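Local coordinates for monosaccharide ABC transporter substrate-binding protein, CUT2 family (Acidothermus cellulolyticus, PDB 4RU1), which binds myo-inositol between its two lobes and probably delivers it, as a solute-binding protein, to an ABC-type sugar transporter, at residues S62-Q70 / V82-A93; G142-Q151 / S199-I210. All coordinates share one frame; numbering follows the deposited sequence.

Contact 1: residues S62-Q70 / V82-A93; sequences STKEAVLIQ and VTIPDPPALIPA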
loop_
_atom_site.group_PDB
_atom_site.type_symbol
_atom_site.label_atom_id
_atom_site.label_comp_id
_atom_site.label_asym_id
_atom_site.label_seq_id
_atom_site.Cartn_x
_atom_site.Cartn_y
_atom_site.Cartn_z
ATOM N N SER A 62 14.667 4.186 -4.547
ATOM C CA SER A 62 14.904 2.770 -4.668
ATOM C C SER A 62 16.383 2.371 -4.718
ATOM O O SER A 62 16.733 1.245 -4.424
ATOM C CB SER A 62 14.101 2.224 -5.823
ATOM O OG SER A 62 14.445 2.915 -6.994
ATOM N N THR A 63 17.277 3.259 -5.196
ATOM C CA THR A 63 18.726 2.929 -5.187
ATOM C C THR A 63 19.159 2.851 -3.726
ATOM O O THR A 63 19.958 1.989 -3.368
ATOM C CB THR A 63 19.535 4.043 -5.935
ATOM O OG1 THR A 63 18.925 4.186 -7.211
ATOM C CG2 THR A 63 20.973 3.697 -6.091
ATOM N N LYS A 64 18.611 3.764 -2.913
ATOM C CA LYS A 64 18.933 3.795 -1.469
ATOM C C LYS A 64 18.242 2.571 -0.733
ATOM O O LYS A 64 18.761 1.996 0.207
ATOM C CB LYS A 64 18.609 5.102 -0.852
ATOM C CG LYS A 64 19.575 6.198 -1.310
ATOM C CD LYS A 64 19.470 7.427 -0.478
ATOM C CE LYS A 64 20.727 8.266 -0.777
ATOM N NZ LYS A 64 20.727 9.348 0.208
ATOM N N GLU A 65 17.032 2.217 -1.129
ATOM C CA GLU A 65 16.424 0.999 -0.563
ATOM C C GLU A 65 17.242 -0.263 -0.884
ATOM O O GLU A 65 17.346 -1.133 -0.072
ATOM C CB GLU A 65 14.976 0.844 -1.037
ATOM C CG GLU A 65 14.229 -0.296 -0.295
ATOM C CD GLU A 65 12.831 -0.559 -0.772
ATOM O OE1 GLU A 65 12.284 0.101 -1.679
ATOM O OE2 GLU A 65 12.282 -1.588 -0.238
ATOM N N ALA A 66 17.807 -0.349 -2.090
ATOM C CA ALA A 66 18.702 -1.439 -2.427
ATOM C C ALA A 66 19.828 -1.492 -1.405
ATOM O O ALA A 66 20.241 -2.566 -1.005
ATOM C CB ALA A 66 19.250 -1.237 -3.816
ATOM N N VAL A 67 20.446 -0.354 -1.135
ATOM C CA VAL A 67 21.562 -0.299 -0.212
ATOM C C VAL A 67 21.128 -0.773 1.172
ATOM O O VAL A 67 21.850 -1.445 1.848
ATOM C CB VAL A 67 22.117 1.127 -0.190
ATOM C CG1 VAL A 67 23.205 1.304 0.854
ATOM C CG2 VAL A 67 22.717 1.470 -1.551
ATOM N N LEU A 68 19.924 -0.397 1.615
ATOM C CA LEU A 68 19.386 -0.906 2.891
ATOM C C LEU A 68 19.318 -2.454 2.888
ATOM O O LEU A 68 19.507 -3.013 3.940
ATOM C CB LEU A 68 18.014 -0.279 3.206
ATOM C CG LEU A 68 17.919 1.237 3.411
ATOM C CD1 LEU A 68 16.476 1.551 3.566
ATOM C CD2 LEU A 68 18.748 1.739 4.584
ATOM N N ILE A 69 18.985 -3.107 1.777
ATOM C CA ILE A 69 18.950 -4.593 1.700
ATOM C C ILE A 69 20.349 -5.113 1.935
ATOM O O ILE A 69 20.510 -6.032 2.745
ATOM C CB ILE A 69 18.391 -5.127 0.369
ATOM C CG1 ILE A 69 16.942 -4.674 0.217
ATOM C CG2 ILE A 69 18.433 -6.635 0.347
ATOM C CD1 ILE A 69 16.371 -4.759 -1.180
ATOM N N GLN A 70 21.332 -4.544 1.225
ATOM C CA GLN A 70 22.763 -4.878 1.432
ATOM C C GLN A 70 23.252 -4.733 2.881
ATOM O O GLN A 70 23.953 -5.614 3.399
ATOM C CB GLN A 70 23.609 -4.117 0.402
ATOM C CG GLN A 70 23.248 -4.516 -1.041
ATOM C CD GLN A 70 23.931 -3.729 -2.168
ATOM O OE1 GLN A 70 23.939 -2.498 -2.195
ATOM N NE2 GLN A 70 24.455 -4.458 -3.150
ATOM N N VAL A 82 10.768 -7.243 2.733
ATOM C CA VAL A 82 11.089 -6.141 1.843
ATOM C C VAL A 82 9.946 -5.791 0.897
ATOM O O VAL A 82 9.168 -6.637 0.484
ATOM C CB VAL A 82 12.314 -6.504 1.005
ATOM C CG1 VAL A 82 12.075 -7.663 0.049
ATOM C CG2 VAL A 82 12.863 -5.292 0.316
ATOM N N THR A 83 9.821 -4.503 0.575
ATOM C CA THR A 83 8.853 -4.014 -0.453
ATOM C C THR A 83 9.549 -3.841 -1.817
ATOM O O THR A 83 10.754 -3.543 -1.859
ATOM C CB THR A 83 8.199 -2.692 -0.030
ATOM O OG1 THR A 83 9.212 -1.668 -0.068
ATOM C CG2 THR A 83 7.667 -2.806 1.350
ATOM N N ILE A 84 8.855 -4.053 -2.923
ATOM C CA ILE A 84 9.480 -4.019 -4.237
ATOM C C ILE A 84 8.655 -3.099 -5.167
ATOM O O ILE A 84 8.140 -3.510 -6.187
ATOM C CB ILE A 84 9.616 -5.408 -4.885
ATOM C CG1 ILE A 84 10.006 -6.469 -3.874
ATOM C CG2 ILE A 84 10.615 -5.351 -6.035
ATOM C CD1 ILE A 84 9.993 -7.867 -4.382
ATOM N N PRO A 85 8.682 -1.776 -4.901
ATOM C CA PRO A 85 7.992 -0.853 -5.767
ATOM C C PRO A 85 8.675 -0.656 -7.118
ATOM O O PRO A 85 8.101 -0.207 -8.073
ATOM C CB PRO A 85 7.969 0.452 -4.952
ATOM C CG PRO A 85 9.228 0.365 -4.110
ATOM C CD PRO A 85 9.193 -1.108 -3.692
ATOM N N ASP A 86 9.996 -0.831 -7.158
ATOM C CA ASP A 86 10.792 -0.588 -8.386
ATOM C C ASP A 86 11.633 -1.833 -8.615
ATOM O O ASP A 86 12.794 -1.906 -8.188
ATOM C CB ASP A 86 11.683 0.630 -8.099
ATOM C CG ASP A 86 12.478 1.118 -9.294
ATOM O OD1 ASP A 86 12.587 0.408 -10.333
ATOM O OD2 ASP A 86 13.003 2.241 -9.137
ATOM N N PRO A 87 11.086 -2.874 -9.262
ATOM C CA PRO A 87 11.788 -4.145 -9.440
ATOM C C PRO A 87 13.169 -4.010 -10.112
ATOM O O PRO A 87 14.129 -4.543 -9.559
ATOM C CB PRO A 87 10.785 -4.998 -10.232
ATOM C CG PRO A 87 9.435 -4.401 -9.793
ATOM C CD PRO A 87 9.702 -2.944 -9.760
ATOM N N PRO A 88 13.308 -3.203 -11.198
ATOM C CA PRO A 88 14.677 -3.141 -11.785
ATOM C C PRO A 88 15.739 -2.730 -10.771
ATOM O O PRO A 88 16.893 -3.186 -10.844
ATOM C CB PRO A 88 14.542 -2.039 -12.851
ATOM C CG PRO A 88 13.097 -2.113 -13.250
ATOM C CD PRO A 88 12.385 -2.317 -11.937
ATOM N N ALA A 89 15.358 -1.815 -9.867
ATOM C CA ALA A 89 16.312 -1.235 -8.923
ATOM C C ALA A 89 16.597 -2.116 -7.710
ATOM O O ALA A 89 17.629 -1.921 -7.015
ATOM C CB ALA A 89 15.807 0.104 -8.472
ATOM N N LEU A 90 15.730 -3.112 -7.464
ATOM C CA LEU A 90 15.722 -3.833 -6.178
ATOM C C LEU A 90 15.927 -5.307 -6.299
ATOM O O LEU A 90 16.458 -5.911 -5.385
ATOM C CB LEU A 90 14.396 -3.624 -5.456
ATOM C CG LEU A 90 14.251 -2.185 -4.970
ATOM C CD1 LEU A 90 12.802 -1.915 -4.575
ATOM C CD2 LEU A 90 15.217 -1.790 -3.848
ATOM N N ILE A 91 15.515 -5.916 -7.417
ATOM C CA ILE A 91 15.692 -7.360 -7.646
ATOM C C ILE A 91 17.120 -7.894 -7.496
ATOM O O ILE A 91 17.336 -8.860 -6.794
ATOM C CB ILE A 91 15.030 -7.882 -8.956
ATOM C CG1 ILE A 91 13.501 -7.629 -8.942
ATOM C CG2 ILE A 91 15.269 -9.359 -9.137
ATOM C CD1 ILE A 91 12.711 -8.337 -7.889
ATOM N N PRO A 92 18.100 -7.167 -8.059
ATOM C CA PRO A 92 19.491 -7.672 -7.912
ATOM C C PRO A 92 19.922 -7.778 -6.427
ATOM O O PRO A 92 20.495 -8.795 -6.038
ATOM C CB PRO A 92 20.294 -6.596 -8.635
ATOM C CG PRO A 92 19.364 -5.883 -9.559
ATOM C CD PRO A 92 18.046 -5.897 -8.805
ATOM N N ALA A 93 19.581 -6.777 -5.602
ATOM C CA ALA A 93 19.946 -6.837 -4.188
ATOM C C ALA A 93 19.159 -7.924 -3.478
ATOM O O ALA A 93 19.656 -8.596 -2.587
ATOM C CB ALA A 93 19.713 -5.487 -3.491
#
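E65 swings CG away from its own amide nitrogen (chi1 -171°) and stays extended to the carboxylate, which ends at T83, P85 and L90. S62, one turn earlier, has OG tucked between its backbone N and carbonyl carbon (chi1 57°), which turns it to D86. S62 OG donates to D86 OD2 at 2.7 Å, arriving from above the carboxylate plane. D86 is the N-cap residue of helix 87-99, and the CB of A89 lies beside the same hydroxyl. The carboxylate of E65 is buried. Its OE2 is 3.1 Å from T83 OG1, but that hydroxyl also bonds to H28 ND1, and its proton is not settled between partners. E65 OE2 also lies 3.0 Å from T83 O, two acceptors with no bond between them. OE1 of E65 faces apolar atoms, with L90 CD1 at 3.6 Å and the ring of P85 close by. Helices 62-74 and 87-99 are consecutive helices of a Rossmann-like lobe, joined through strand 79-82. The axes of segments 62-70 and 87-93 run nearly parallel, 12° apart. L90 is a knob in a hole made by S62, E65, A66 and I69. Further along, I69 CD1 meets V82 CG2 at 3.9 Å, and the CB of A93 packs on I69 and A66. Alanine at E65 removes the carboxylate and would probably open a gap beside L90 and P85, with T83 losing a possible hydrogen-bond partner.

Contact 2: residues G142-Q151 / S199-I210; sequences GFKHVLCVLQ and SIDLVITLGAPI. With INS (1,2,3,4,5,6-hexahydroxy-cyclohexane), chain M.
Q151 touches I210, L206 and the bound inositol in turn. Its CB lies 4.1 Å from I210 CG1. CG sits between the backbone N and the carbonyl carbon (chi1 71°), and the bend at chi2 puts OE1 against L206 CB and NE2 beside the ligand. OE1 also accepts from a water that donates to V149 O and accepts from L206 N. That water links the three groups just beyond the paired strands. NE2 of Q151 donates to inositol O2 at 2.8 Å and more weakly to O3. O2 in turn donates to L206 O at 2.7 Å.

Behind this end, strands 145-150 and 202-205 pair in parallel. L147 N donates to L202 O, I204 N to L147 O, and V149 N to I204 O. V146, L202 and I204 pack on one face of the sheet, L147, V149 and V203 on the other.

At the far end D201 grips the start of strand 145-150. Its OD2 takes K144 N at 2.9 Å through the syn lone pair, while OD1 is met by H145 N from above the carboxylate plane. The F143 ring lies with one face over L202 CB. H145 ND1 donates in its ring plane to S199 OG at 2.8 Å, and S199 OG is also hydrogen-bonded to D197. I200 CG1 covers one face of the H145 ring, and H145 NE2 bonds to T174.

Parallel strands whose C-terminal ends carry the ligand-binding loops are typical of the Rossmann-like lobes of periplasmic binding proteins; here Q151 and L206 belong to the inositol pocket.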
loop_
_atom_site.group_PDB
_atom_site.type_symbol
_atom_site.label_atom_id
_atom_site.label_comp_id
_atom_site.label_asym_id
_atom_site.label_seq_id
_atom_site.Cartn_x
_atom_site.Cartn_y
_atom_site.Cartn_z
ATOM N N GLY A 142 -22.363 4.989 -11.600
ATOM C CA GLY A 142 -22.871 6.000 -12.556
ATOM C C GLY A 142 -21.845 7.049 -12.921
ATOM O O GLY A 142 -22.144 8.079 -13.528
ATOM N N PHE A 143 -20.614 6.825 -12.539
ATOM C CA PHE A 143 -19.588 7.857 -12.865
ATOM C C PHE A 143 -19.163 7.749 -14.294
ATOM O O PHE A 143 -19.123 6.628 -14.859
ATOM C CB PHE A 143 -18.389 7.694 -11.881
ATOM C CG PHE A 143 -18.780 7.952 -10.439
ATOM C CD1 PHE A 143 -19.104 9.245 -10.052
ATOM C CD2 PHE A 143 -18.849 6.959 -9.469
ATOM C CE1 PHE A 143 -19.436 9.566 -8.739
ATOM C CE2 PHE A 143 -19.197 7.266 -8.168
ATOM C CZ PHE A 143 -19.520 8.570 -7.784
ATOM N N LYS A 144 -18.834 8.892 -14.880
ATOM C CA LYS A 144 -18.489 8.994 -16.303
ATOM C C LYS A 144 -17.046 9.417 -16.607
ATOM O O LYS A 144 -16.647 9.287 -17.727
ATOM C CB LYS A 144 -19.390 10.051 -16.992
ATOM C CG LYS A 144 -20.921 9.900 -16.842
ATOM C CD LYS A 144 -21.468 8.590 -17.416
ATOM C CE LYS A 144 -22.969 8.440 -17.119
ATOM N NZ LYS A 144 -23.338 7.027 -16.809
ATOM N N HIS A 145 -16.368 10.097 -15.668
ATOM C CA HIS A 145 -15.040 10.619 -15.893
ATOM C C HIS A 145 -14.233 10.567 -14.594
ATOM O O HIS A 145 -14.368 11.394 -13.712
ATOM C CB HIS A 145 -15.065 12.023 -16.492
ATOM C CG HIS A 145 -13.696 12.547 -16.792
ATOM N ND1 HIS A 145 -13.445 13.792 -17.314
ATOM C CD2 HIS A 145 -12.484 11.937 -16.694
ATOM C CE1 HIS A 145 -12.141 13.952 -17.466
ATOM N NE2 HIS A 145 -11.533 12.848 -17.068
ATOM N N VAL A 146 -13.376 9.535 -14.508
ATOM C CA VAL A 146 -12.554 9.385 -13.301
ATOM C C VAL A 146 -11.153 10.009 -13.424
ATOM O O VAL A 146 -10.545 9.973 -14.497
ATOM C CB VAL A 146 -12.394 7.894 -12.946
ATOM C CG1 VAL A 146 -11.648 7.128 -14.014
ATOM C CG2 VAL A 146 -11.709 7.709 -11.574
ATOM N N LEU A 147 -10.699 10.655 -12.337
ATOM C CA LEU A 147 -9.325 11.124 -12.158
ATOM C C LEU A 147 -8.665 10.253 -11.149
ATOM O O LEU A 147 -9.097 10.196 -9.961
ATOM C CB LEU A 147 -9.392 12.548 -11.630
ATOM C CG LEU A 147 -8.055 13.178 -11.386
ATOM C CD1 LEU A 147 -7.304 13.371 -12.680
ATOM C CD2 LEU A 147 -8.204 14.531 -10.683
ATOM N N CYS A 148 -7.612 9.561 -11.570
ATOM C CA CYS A 148 -6.824 8.734 -10.641
ATOM C C CYS A 148 -5.596 9.534 -10.239
ATOM O O CYS A 148 -4.874 10.019 -11.115
ATOM C CB CYS A 148 -6.353 7.489 -11.330
ATOM S SG CYS A 148 -7.655 6.267 -11.460
ATOM N N VAL A 149 -5.381 9.714 -8.937
ATOM C CA VAL A 149 -4.316 10.591 -8.402
ATOM C C VAL A 149 -3.244 9.716 -7.843
ATOM O O VAL A 149 -3.535 8.874 -7.013
ATOM C CB VAL A 149 -4.846 11.590 -7.384
ATOM C CG1 VAL A 149 -3.695 12.461 -6.835
ATOM C CG2 VAL A 149 -5.930 12.453 -8.032
ATOM N N LEU A 150 -2.027 9.871 -8.347
ATOM C CA LEU A 150 -0.874 9.056 -7.926
ATOM C C LEU A 150 0.127 9.936 -7.218
ATOM O O LEU A 150 0.555 10.936 -7.798
ATOM C CB LEU A 150 -0.153 8.397 -9.131
ATOM C CG LEU A 150 -1.036 7.483 -9.939
ATOM C CD1 LEU A 150 -1.539 8.192 -11.184
ATOM C CD2 LEU A 150 -0.227 6.248 -10.377
ATOM N N GLN A 151 0.540 9.551 -6.014
ATOM C CA GLN A 151 1.412 10.394 -5.230
ATOM C C GLN A 151 2.881 10.179 -5.436
ATOM O O GLN A 151 3.684 10.814 -4.731
ATOM C CB GLN A 151 1.034 10.328 -3.767
ATOM C CG GLN A 151 1.364 9.008 -3.071
ATOM C CD GLN A 151 0.289 7.912 -3.160
ATOM O OE1 GLN A 151 -0.570 7.884 -4.028
ATOM N NE2 GLN A 151 0.364 6.961 -2.254
ATOM N N SER A 199 -16.012 18.148 -16.048
ATOM C CA SER A 199 -16.527 16.838 -16.340
ATOM C C SER A 199 -16.026 15.747 -15.392
ATOM O O SER A 199 -16.611 14.637 -15.371
ATOM C CB SER A 199 -16.286 16.476 -17.822
ATOM O OG SER A 199 -14.948 16.063 -18.079
ATOM N N ILE A 200 -14.895 15.984 -14.723
ATOM C CA ILE A 200 -14.472 15.008 -13.756
ATOM C C ILE A 200 -15.488 14.888 -12.645
ATOM O O ILE A 200 -15.808 15.851 -11.964
ATOM C CB ILE A 200 -13.056 15.308 -13.184
ATOM C CG1 ILE A 200 -12.005 15.395 -14.297
ATOM C CG2 ILE A 200 -12.719 14.320 -12.081
ATOM C CD1 ILE A 200 -10.696 16.037 -13.952
ATOM N N ASP A 201 -16.002 13.667 -12.472
ATOM C CA ASP A 201 -17.022 13.401 -11.506
ATOM C C ASP A 201 -16.624 12.431 -10.397
ATOM O O ASP A 201 -17.367 12.239 -9.463
ATOM C CB ASP A 201 -18.362 12.969 -12.167
ATOM C CG ASP A 201 -18.291 11.709 -12.936
ATOM O OD1 ASP A 201 -17.228 11.112 -13.124
ATOM O OD2 ASP A 201 -19.392 11.274 -13.371
ATOM N N LEU A 202 -15.481 11.743 -10.538
ATOM C CA LEU A 202 -14.963 10.894 -9.425
ATOM C C LEU A 202 -13.418 11.092 -9.414
ATOM O O LEU A 202 -12.767 10.987 -10.489
ATOM C CB LEU A 202 -15.305 9.418 -9.642
ATOM C CG LEU A 202 -14.810 8.465 -8.579
ATOM C CD1 LEU A 202 -15.472 8.750 -7.218
ATOM C CD2 LEU A 202 -15.025 7.014 -9.017
ATOM N N VAL A 203 -12.889 11.309 -8.213
ATOM C CA VAL A 203 -11.432 11.314 -7.973
ATOM C C VAL A 203 -11.188 10.041 -7.146
ATOM O O VAL A 203 -11.820 9.827 -6.088
ATOM C CB VAL A 203 -11.009 12.548 -7.111
ATOM C CG1 VAL A 203 -9.536 12.555 -6.755
ATOM C CG2 VAL A 203 -11.433 13.860 -7.808
ATOM N N ILE A 204 -10.295 9.183 -7.643
ATOM C CA ILE A 204 -9.780 8.037 -6.842
ATOM C C ILE A 204 -8.365 8.307 -6.404
ATOM O O ILE A 204 -7.470 8.524 -7.252
ATOM C CB ILE A 204 -9.814 6.719 -7.628
ATOM C CG1 ILE A 204 -11.229 6.397 -8.026
ATOM C CG2 ILE A 204 -9.237 5.575 -6.767
ATOM C CD1 ILE A 204 -11.352 5.116 -8.839
ATOM N N THR A 205 -8.198 8.431 -5.067
ATOM C CA THR A 205 -6.914 8.632 -4.457
ATOM C C THR A 205 -6.316 7.289 -4.047
ATOM O O THR A 205 -7.064 6.326 -3.782
ATOM C CB THR A 205 -6.973 9.604 -3.271
ATOM O OG1 THR A 205 -7.877 9.100 -2.286
ATOM C CG2 THR A 205 -7.338 10.961 -3.770
ATOM N N LEU A 206 -4.969 7.191 -4.060
ATOM C CA LEU A 206 -4.234 5.940 -3.825
ATOM C C LEU A 206 -3.664 5.798 -2.390
ATOM O O LEU A 206 -2.885 4.855 -2.075
ATOM C CB LEU A 206 -3.179 5.676 -4.842
ATOM C CG LEU A 206 -3.640 5.729 -6.269
ATOM C CD1 LEU A 206 -2.529 5.300 -7.226
ATOM C CD2 LEU A 206 -4.915 5.054 -6.612
ATOM N N GLY A 207 -4.054 6.722 -1.505
ATOM C CA GLY A 207 -3.791 6.632 -0.102
ATOM C C GLY A 207 -4.708 7.528 0.675
ATOM O O GLY A 207 -5.203 8.562 0.136
ATOM N N ALA A 208 -4.907 7.176 1.919
ATOM C CA ALA A 208 -5.838 7.933 2.789
ATOM C C ALA A 208 -5.423 9.394 3.069
ATOM O O ALA A 208 -6.271 10.268 3.094
ATOM C CB ALA A 208 -6.054 7.159 4.090
ATOM N N PRO A 209 -4.122 9.668 3.246
ATOM C CA PRO A 209 -3.734 11.061 3.398
ATOM C C PRO A 209 -4.067 11.880 2.176
ATOM O O PRO A 209 -4.521 13.029 2.286
ATOM C CB PRO A 209 -2.250 10.983 3.676
ATOM C CG PRO A 209 -2.060 9.649 4.287
ATOM C CD PRO A 209 -3.002 8.766 3.550
ATOM N N ILE A 210 -3.900 11.297 1.000
ATOM C CA ILE A 210 -4.206 12.037 -0.274
ATOM C C ILE A 210 -5.720 12.218 -0.400
ATOM O O ILE A 210 -6.229 13.270 -0.875
ATOM C CB ILE A 210 -3.671 11.273 -1.489
ATOM C CG1 ILE A 210 -2.173 10.963 -1.376
ATOM C CG2 ILE A 210 -3.908 12.103 -2.751
ATOM C CD1 ILE A 210 -1.331 12.148 -1.008
HETATM C C1 INS M . -0.495 2.458 -0.074
HETATM C C2 INS M . -0.223 3.955 -0.065
HETATM C C3 INS M . 1.224 4.197 0.365
HETATM C C4 INS M . 2.227 3.385 -0.423
HETATM C C5 INS M . 1.945 1.919 -0.344
HETATM C C6 INS M . 0.542 1.569 -0.759
HETATM O O1 INS M . -1.818 2.140 -0.531
HETATM O O2 INS M . -0.331 4.378 -1.435
HETATM O O3 INS M . 1.461 5.603 0.154
HETATM O O4 INS M . 3.577 3.654 0.032
HETATM O O5 INS M . 2.818 1.141 -1.193
HETATM O O6 INS M . 0.262 0.154 -0.547
HETATM O O HOH W 1 -21.845 11.083 -12.155
HETATM O O HOH W 2 -2.992 9.223 -4.422
#

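How the contacts relate
From the N terminus, the chain first builds most of the lobe with the sheet around strands 21-27 and 79-82. Contact 1 closes a short loop there, 11 residues long and containing most of strand 79-82. It ties two successive helices of that lobe together. The chain then enters the other lobe, where contact 2 closes a longer loop of 47 residues. That loop holds helices 156-168 and 183-196 and strand 172-177. Contact 2 joins strands 145-150 and 202-205, neighbours in the second sheet. The two contacts follow in series and neither nest nor cross. The centres of contact 1 and contact 2 are about 29 Å apart. Inositol lies between the lobes: contact 2 touches it directly, while in contact 1 the side chain of P85 is about 6 Å from the bound inositol.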